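Local structure of microcin B17-processing protein McbB (Escherichia coli str. K-12 substr. MG1655, 6GRH) at residues V99-V104 with H124-K129; W142-N147 with S171-E176. The protein is needed to convert McbA, the inactive precursor of the antibiotic microcin B17, into the active peptide. All blocks are in the same frame, centred on the assembly; numbering follows the deposited sequence.

Contact 1 of 2, residues V99-V104 with H124-K129; sequences VIISDV and HIIDIK
A bend at chi2 of Ile125 (-56°) swings its CD1 over to Ile100, where it lies 3.9 Å from Ile100 CB and also meets Ile100 CD1; the two side chains run side by side and point the same way. Ile128 has CG1 anti to its backbone N (chi1 -166°), which leaves CG2 between N and the carbonyl carbon. From there CG2 packs on CA and CB of Asp103, while CD1, at the end of the other branch, comes within 3.8 Å of Ile101 CG2, the two side chains crossing at about a right angle. On the sheet face shared by Val99, Ile101 and Ile126, Ile101 CG1 touches Ile126 CB at 4.0 Å, and Ile126 CD1 touches both that CG1 and Val99 CB. Helix 150-160 covers Ile101 and Ile128 on this side through Ile156.

The backbones pair as parallel strands. Ile100 N donates to His124 O, Ile126 N to Ile100 O at 2.7 Å, and Ser102 N to Ile126 O at 2.8 Å. One residue past the end of strand 122-127, Ile128 N still reaches Ser102 O at 2.9 Å, but from 48° above the carbonyl plane, as the chain is already turning. Both segments turn with a polar side chain: Ser102 OG accepts from Val104 N in an ST turn and also bonds His144 O of strand 139-144, the neighbour on the other side of strand 97-102, and Asp127 OD1 accepts from Lys129 N in an Asx turn. One water bridges these turns, donating to Asp127 OD1 at 2.7 Å and to Asp103 O. Parallel neighbours joined through helix 111-115 make a beta-alpha-beta unit, consistent with a Rossmann-like sheet.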
loop_
_atom_site.group_PDB
_atom_site.type_symbol
_atom_site.label_atom_id
_atom_site.label_comp_id
_atom_site.label_asym_id
_atom_site.label_seq_id
_atom_site.Cartn_x
_atom_site.Cartn_y
_atom_site.Cartn_z
ATOM N N VAL B 99 8.424 3.516 -32.646
ATOM C CA VAL B 99 7.307 3.897 -33.504
ATOM C C VAL B 99 6.158 4.289 -32.593
ATOM O O VAL B 99 6.012 3.738 -31.522
ATOM C CB VAL B 99 6.867 2.791 -34.480
ATOM C CG1 VAL B 99 7.966 2.487 -35.478
ATOM C CG2 VAL B 99 6.465 1.497 -33.797
ATOM N N ILE B 100 5.351 5.242 -33.030
ATOM C CA ILE B 100 4.138 5.615 -32.328
ATOM C C ILE B 100 2.954 5.171 -33.175
ATOM O O ILE B 100 2.860 5.534 -34.349
ATOM C CB ILE B 100 4.073 7.120 -32.052
ATOM C CG1 ILE B 100 5.216 7.503 -31.123
ATOM C CG2 ILE B 100 2.724 7.480 -31.408
ATOM C CD1 ILE B 100 5.310 8.979 -30.853
ATOM N N ILE B 101 2.098 4.323 -32.601
ATOM C CA ILE B 101 0.875 3.861 -33.256
ATOM C C ILE B 101 -0.275 4.530 -32.520
ATOM O O ILE B 101 -0.339 4.494 -31.264
ATOM C CB ILE B 101 0.722 2.314 -33.242
ATOM C CG1 ILE B 101 1.916 1.631 -33.932
ATOM C CG2 ILE B 101 -0.564 1.921 -33.948
ATOM C CD1 ILE B 101 1.915 0.112 -33.970
ATOM N N SER B 102 -1.172 5.171 -33.255
ATOM C CA SER B 102 -2.222 5.946 -32.575
ATOM C C SER B 102 -3.481 6.084 -33.372
ATOM O O SER B 102 -3.456 6.015 -34.604
ATOM C CB SER B 102 -1.695 7.352 -32.234
ATOM O OG SER B 102 -2.560 8.035 -31.346
ATOM N N ASP B 103 -4.578 6.305 -32.658
ATOM C CA ASP B 103 -5.845 6.715 -33.267
ATOM C C ASP B 103 -5.924 8.213 -33.485
ATOM O O ASP B 103 -6.847 8.677 -34.141
ATOM C CB ASP B 103 -7.055 6.195 -32.460
ATOM C CG ASP B 103 -7.187 6.800 -31.042
ATOM O OD1 ASP B 103 -6.291 7.510 -30.534
ATOM O OD2 ASP B 103 -8.222 6.496 -30.393
ATOM N N VAL B 104 -4.962 8.975 -32.963
ATOM C CA VAL B 104 -4.849 10.419 -33.257
ATOM C C VAL B 104 -3.443 10.742 -33.795
ATOM O O VAL B 104 -2.736 11.550 -33.212
ATOM C CB VAL B 104 -5.208 11.316 -32.023
ATOM C CG1 VAL B 104 -6.688 11.214 -31.697
ATOM C CG2 VAL B 104 -4.381 10.982 -30.788
ATOM N N HIS B 124 8.465 6.286 -37.339
ATOM C CA HIS B 124 7.176 6.371 -38.001
ATOM C C HIS B 124 6.081 6.696 -37.015
ATOM O O HIS B 124 6.122 6.207 -35.884
ATOM C CB HIS B 124 6.831 5.047 -38.665
ATOM C CG HIS B 124 7.746 4.673 -39.784
ATOM N ND1 HIS B 124 8.813 3.813 -39.617
ATOM C CD2 HIS B 124 7.775 5.064 -41.081
ATOM C CE1 HIS B 124 9.445 3.675 -40.776
ATOM N NE2 HIS B 124 8.831 4.419 -41.679
ATOM N N ILE B 125 5.127 7.517 -37.457
ATOM C CA ILE B 125 3.838 7.678 -36.803
ATOM C C ILE B 125 2.831 6.851 -37.599
ATOM O O ILE B 125 2.629 7.086 -38.778
ATOM C CB ILE B 125 3.362 9.148 -36.771
ATOM C CG1 ILE B 125 4.451 10.060 -36.200
ATOM C CG2 ILE B 125 2.094 9.278 -35.914
ATOM C CD1 ILE B 125 4.977 9.696 -34.820
ATOM N N ILE B 126 2.220 5.873 -36.965
ATOM C CA ILE B 126 1.329 4.953 -37.653
ATOM C C ILE B 126 -0.125 5.148 -37.188
ATOM O O ILE B 126 -0.416 5.186 -35.982
ATOM C CB ILE B 126 1.784 3.498 -37.438
ATOM C CG1 ILE B 126 3.208 3.319 -37.951
ATOM C CG2 ILE B 126 0.848 2.531 -38.163
ATOM C CD1 ILE B 126 3.940 2.154 -37.336
ATOM N N ASP B 127 -1.031 5.282 -38.149
ATOM C CA ASP B 127 -2.451 5.352 -37.852
ATOM C C ASP B 127 -2.929 3.935 -37.564
ATOM O O ASP B 127 -2.699 3.037 -38.372
ATOM C CB ASP B 127 -3.234 5.961 -39.022
ATOM C CG ASP B 127 -4.696 6.307 -38.655
ATOM O OD1 ASP B 127 -5.292 5.650 -37.777
ATOM O OD2 ASP B 127 -5.253 7.236 -39.279
ATOM N N ILE B 128 -3.595 3.735 -36.430
ATOM C CA ILE B 128 -4.171 2.434 -36.101
ATOM C C ILE B 128 -5.110 1.876 -37.206
ATOM O O ILE B 128 -5.198 0.673 -37.365
ATOM C CB ILE B 128 -4.892 2.461 -34.721
ATOM C CG1 ILE B 128 -5.197 1.048 -34.229
ATOM C CG2 ILE B 128 -6.169 3.285 -34.769
ATOM C CD1 ILE B 128 -3.950 0.238 -33.913
ATOM N N LYS B 129 -5.773 2.747 -37.964
ATOM C CA LYS B 129 -6.623 2.348 -39.116
ATOM C C LYS B 129 -5.881 1.630 -40.261
ATOM O O LYS B 129 -6.513 0.973 -41.076
ATOM C CB LYS B 129 -7.323 3.580 -39.716
ATOM C CG LYS B 129 -8.303 4.272 -38.775
HETATM O O HOH W 1 -7.453 6.565 -36.349
#

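Contact 2 of 2, residues W142-N147 with S171-E176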
loop_
_atom_site.group_PDB
_atom_site.type_symbol
_atom_site.label_atom_id
_atom_site.label_comp_id
_atom_site.label_asym_id
_atom_site.label_seq_id
_atom_site.Cartn_x
_atom_site.Cartn_y
_atom_site.Cartn_z
ATOM N N TRP B 142 5.128 2.408 -29.135
ATOM C CA TRP B 142 4.274 3.218 -28.296
ATOM C C TRP B 142 2.879 3.258 -28.902
ATOM O O TRP B 142 2.696 3.777 -29.989
ATOM C CB TRP B 142 4.822 4.649 -28.152
ATOM C CG TRP B 142 4.139 5.394 -27.031
ATOM C CD1 TRP B 142 2.786 5.668 -26.933
ATOM C CD2 TRP B 142 4.733 5.913 -25.847
ATOM N NE1 TRP B 142 2.527 6.346 -25.776
ATOM C CE2 TRP B 142 3.688 6.484 -25.073
ATOM C CE3 TRP B 142 6.042 5.959 -25.359
ATOM C CZ2 TRP B 142 3.910 7.093 -23.835
ATOM C CZ3 TRP B 142 6.272 6.555 -24.127
ATOM C CH2 TRP B 142 5.202 7.113 -23.375
ATOM N N LEU B 143 1.887 2.696 -28.194
ATOM C CA LEU B 143 0.501 2.739 -28.641
ATOM C C LEU B 143 -0.268 3.762 -27.820
ATOM O O LEU B 143 -0.419 3.578 -26.625
ATOM C CB LEU B 143 -0.127 1.368 -28.507
ATOM C CG LEU B 143 -1.618 1.196 -28.779
ATOM C CD1 LEU B 143 -2.011 1.608 -30.195
ATOM C CD2 LEU B 143 -1.991 -0.267 -28.511
ATOM N N HIS B 144 -0.756 4.823 -28.460
ATOM C CA HIS B 144 -1.456 5.889 -27.765
ATOM C C HIS B 144 -2.885 5.931 -28.285
ATOM O O HIS B 144 -3.098 6.128 -29.477
ATOM C CB HIS B 144 -0.759 7.232 -27.966
ATOM C CG HIS B 144 -1.515 8.388 -27.403
ATOM N ND1 HIS B 144 -1.622 8.606 -26.051
ATOM C CD2 HIS B 144 -2.261 9.340 -28.000
ATOM C CE1 HIS B 144 -2.374 9.673 -25.844
ATOM N NE2 HIS B 144 -2.745 10.159 -27.011
ATOM N N LEU B 145 -3.854 5.787 -27.372
ATOM C CA LEU B 145 -5.278 5.796 -27.708
ATOM C C LEU B 145 -6.070 6.862 -26.945
ATOM O O LEU B 145 -6.077 6.856 -25.705
ATOM C CB LEU B 145 -5.884 4.428 -27.401
ATOM C CG LEU B 145 -5.297 3.264 -28.200
ATOM C CD1 LEU B 145 -5.898 1.941 -27.754
ATOM C CD2 LEU B 145 -5.527 3.475 -29.687
ATOM N N GLU B 146 -6.709 7.777 -27.673
ATOM C CA GLU B 146 -7.768 8.630 -27.117
ATOM C C GLU B 146 -9.079 7.874 -26.973
ATOM O O GLU B 146 -9.780 8.007 -25.966
ATOM C CB GLU B 146 -7.991 9.891 -27.965
ATOM C CG GLU B 146 -6.960 10.949 -27.690
ATOM C CD GLU B 146 -7.282 12.349 -28.194
ATOM O OE1 GLU B 146 -8.438 12.677 -28.552
ATOM O OE2 GLU B 146 -6.327 13.138 -28.171
ATOM N N ASN B 147 -9.424 7.082 -27.976
ATOM C CA ASN B 147 -10.636 6.292 -27.927
ATOM C C ASN B 147 -10.248 4.837 -27.691
ATOM O O ASN B 147 -9.984 4.085 -28.620
ATOM C CB ASN B 147 -11.441 6.514 -29.185
ATOM C CG ASN B 147 -11.747 7.981 -29.392
ATOM O OD1 ASN B 147 -12.247 8.658 -28.480
ATOM N ND2 ASN B 147 -11.406 8.504 -30.573
ATOM N N SER B 171 -0.510 4.024 -23.836
ATOM C CA SER B 171 -1.028 5.199 -23.142
ATOM C C SER B 171 -2.475 5.479 -23.535
ATOM O O SER B 171 -2.905 5.200 -24.636
ATOM C CB SER B 171 -0.107 6.413 -23.349
ATOM O OG SER B 171 -0.076 6.831 -24.691
ATOM N N TYR B 172 -3.245 5.969 -22.577
ATOM C CA TYR B 172 -4.707 6.018 -22.675
ATOM C C TYR B 172 -5.220 6.817 -21.461
ATOM O O TYR B 172 -4.440 7.158 -20.557
ATOM C CB TYR B 172 -5.309 4.579 -22.715
ATOM C CG TYR B 172 -4.862 3.726 -21.569
ATOM C CD1 TYR B 172 -3.651 3.056 -21.608
ATOM C CD2 TYR B 172 -5.607 3.661 -20.398
ATOM C CE1 TYR B 172 -3.209 2.303 -20.544
ATOM C CE2 TYR B 172 -5.174 2.920 -19.321
ATOM C CZ TYR B 172 -3.986 2.247 -19.393
ATOM O OH TYR B 172 -3.541 1.544 -18.325
ATOM N N TYR B 173 -6.513 7.107 -21.463
ATOM C CA TYR B 173 -7.137 7.935 -20.467
ATOM C C TYR B 173 -8.132 7.115 -19.674
ATOM O O TYR B 173 -8.818 6.275 -20.210
ATOM C CB TYR B 173 -7.794 9.146 -21.112
ATOM C CG TYR B 173 -6.795 9.998 -21.863
ATOM C CD1 TYR B 173 -6.142 11.060 -21.240
ATOM C CD2 TYR B 173 -6.468 9.712 -23.200
ATOM C CE1 TYR B 173 -5.210 11.840 -21.928
ATOM C CE2 TYR B 173 -5.539 10.478 -23.900
ATOM C CZ TYR B 173 -4.902 11.546 -23.253
ATOM O OH TYR B 173 -3.973 12.289 -23.944
ATOM N N LEU B 174 -8.179 7.356 -18.373
ATOM C CA LEU B 174 -9.098 6.660 -17.495
ATOM C C LEU B 174 -9.550 7.666 -16.475
ATOM O O LEU B 174 -8.709 8.214 -15.754
ATOM C CB LEU B 174 -8.429 5.473 -16.799
ATOM C CG LEU B 174 -9.239 4.747 -15.707
ATOM C CD1 LEU B 174 -10.527 4.203 -16.268
ATOM C CD2 LEU B 174 -8.370 3.657 -15.102
ATOM N N LYS B 175 -10.855 7.928 -16.483
ATOM C CA LYS B 175 -11.511 8.907 -15.621
ATOM C C LYS B 175 -10.872 10.288 -15.790
ATOM O O LYS B 175 -10.957 10.849 -16.878
ATOM C CB LYS B 175 -11.538 8.380 -14.178
ATOM C CG LYS B 175 -12.407 7.130 -14.078
ATOM C CD LYS B 175 -12.646 6.745 -12.626
ATOM C CE LYS B 175 -13.635 5.597 -12.503
ATOM N NZ LYS B 175 -14.362 5.699 -11.206
ATOM N N GLU B 176 -10.182 10.814 -14.777
ATOM C CA GLU B 176 -9.506 12.112 -14.911
ATOM C C GLU B 176 -7.992 11.954 -15.036
ATOM O O GLU B 176 -7.255 12.912 -14.780
ATOM C CB GLU B 176 -9.859 12.996 -13.713
ATOM C CG GLU B 176 -11.337 13.307 -13.627
ATOM C CD GLU B 176 -11.730 14.064 -12.369
ATOM O OE1 GLU B 176 -11.180 13.779 -11.276
ATOM O OE2 GLU B 176 -12.616 14.943 -12.482
HETATM O O HOH W 2 -4.219 12.476 -26.653
HETATM O O HOH W 3 -8.005 6.364 -23.924
#
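His144 crosses to Ser171 and Tyr173 almost entirely with its edge. His144 and Ser171 point to the same face of the sheet, and CG of His144, anti to the backbone N (chi1 174°), lies next to the serine hydroxyl. CB lies 3.4 Å from Ser171 OG, and CG is equally near that oxygen. ND1 makes the hydrogen bond to it, 2.7 Å from Ser171 OG. Further round the ring, CE1 meets the phenol of Tyr173, 3.6 Å from its OH and nearly as close to its CE2. The two rings touch rim to rim, neither over the other's face, with planes at 77°. At the far tip NE2 is hydrogen-bonded to a water at 2.8 Å; this water also bonds Tyr173 OH and donates to Glu146 OE2. Arg239 holds Glu146 in a salt bridge, and Ser242 bonds Tyr173 OH, so residues outside both segments fix the groups around the water.

Ser171 OG has a second partner: Trp142 NE1 donates to it from 2.9 Å, with the oxygen only 9° out of the indole plane. Backbone pairing is short. Ser171 N donates to Leu143 O at 2.8 Å and Leu145 N to Ser171 O at 3.0 Å, flanking the bridge between His144 and Ser171; farther on the segments diverge, and Tyr173 N gives its hydrogen to another water. Helix 236-254 packs on Trp142 and His144 through Ile246, while Leu143 and Leu145 lean on helix 150-160. The chemistry is thus a polar chain, buried at Ser171, His144 and Tyr173 and ending at the partly exposed Glu146: two ring nitrogens grip one hydroxyl, bonds at ND1 and NE2 together fix the imidazole's rotation, and the water links it to Tyr173 and Glu146.

Overall arrangement
Both contacts pair parallel strands of one mixed sheet and follow each other along the chain. They meet where strands 97-102 and 139-144 run as neighbours, their centres 13 Å apart. Contact 1 includes strand 122-127, at one edge of the sheet within this chain, and is partly buried; contact 2 lies further into the sheet and is buried. Helix 150-160 serves both on one side, and helix 236-254 packs on Trp142 and His144 of contact 2. Branched aliphatic side chains dominate nearer the edge, whereas the more buried contact is built around hydroxyl, imidazole, indole and phenol groups. The turn residue Asp103 ties the two together, its carboxylate accepting from the backbone N atoms of Glu146 and Asn147.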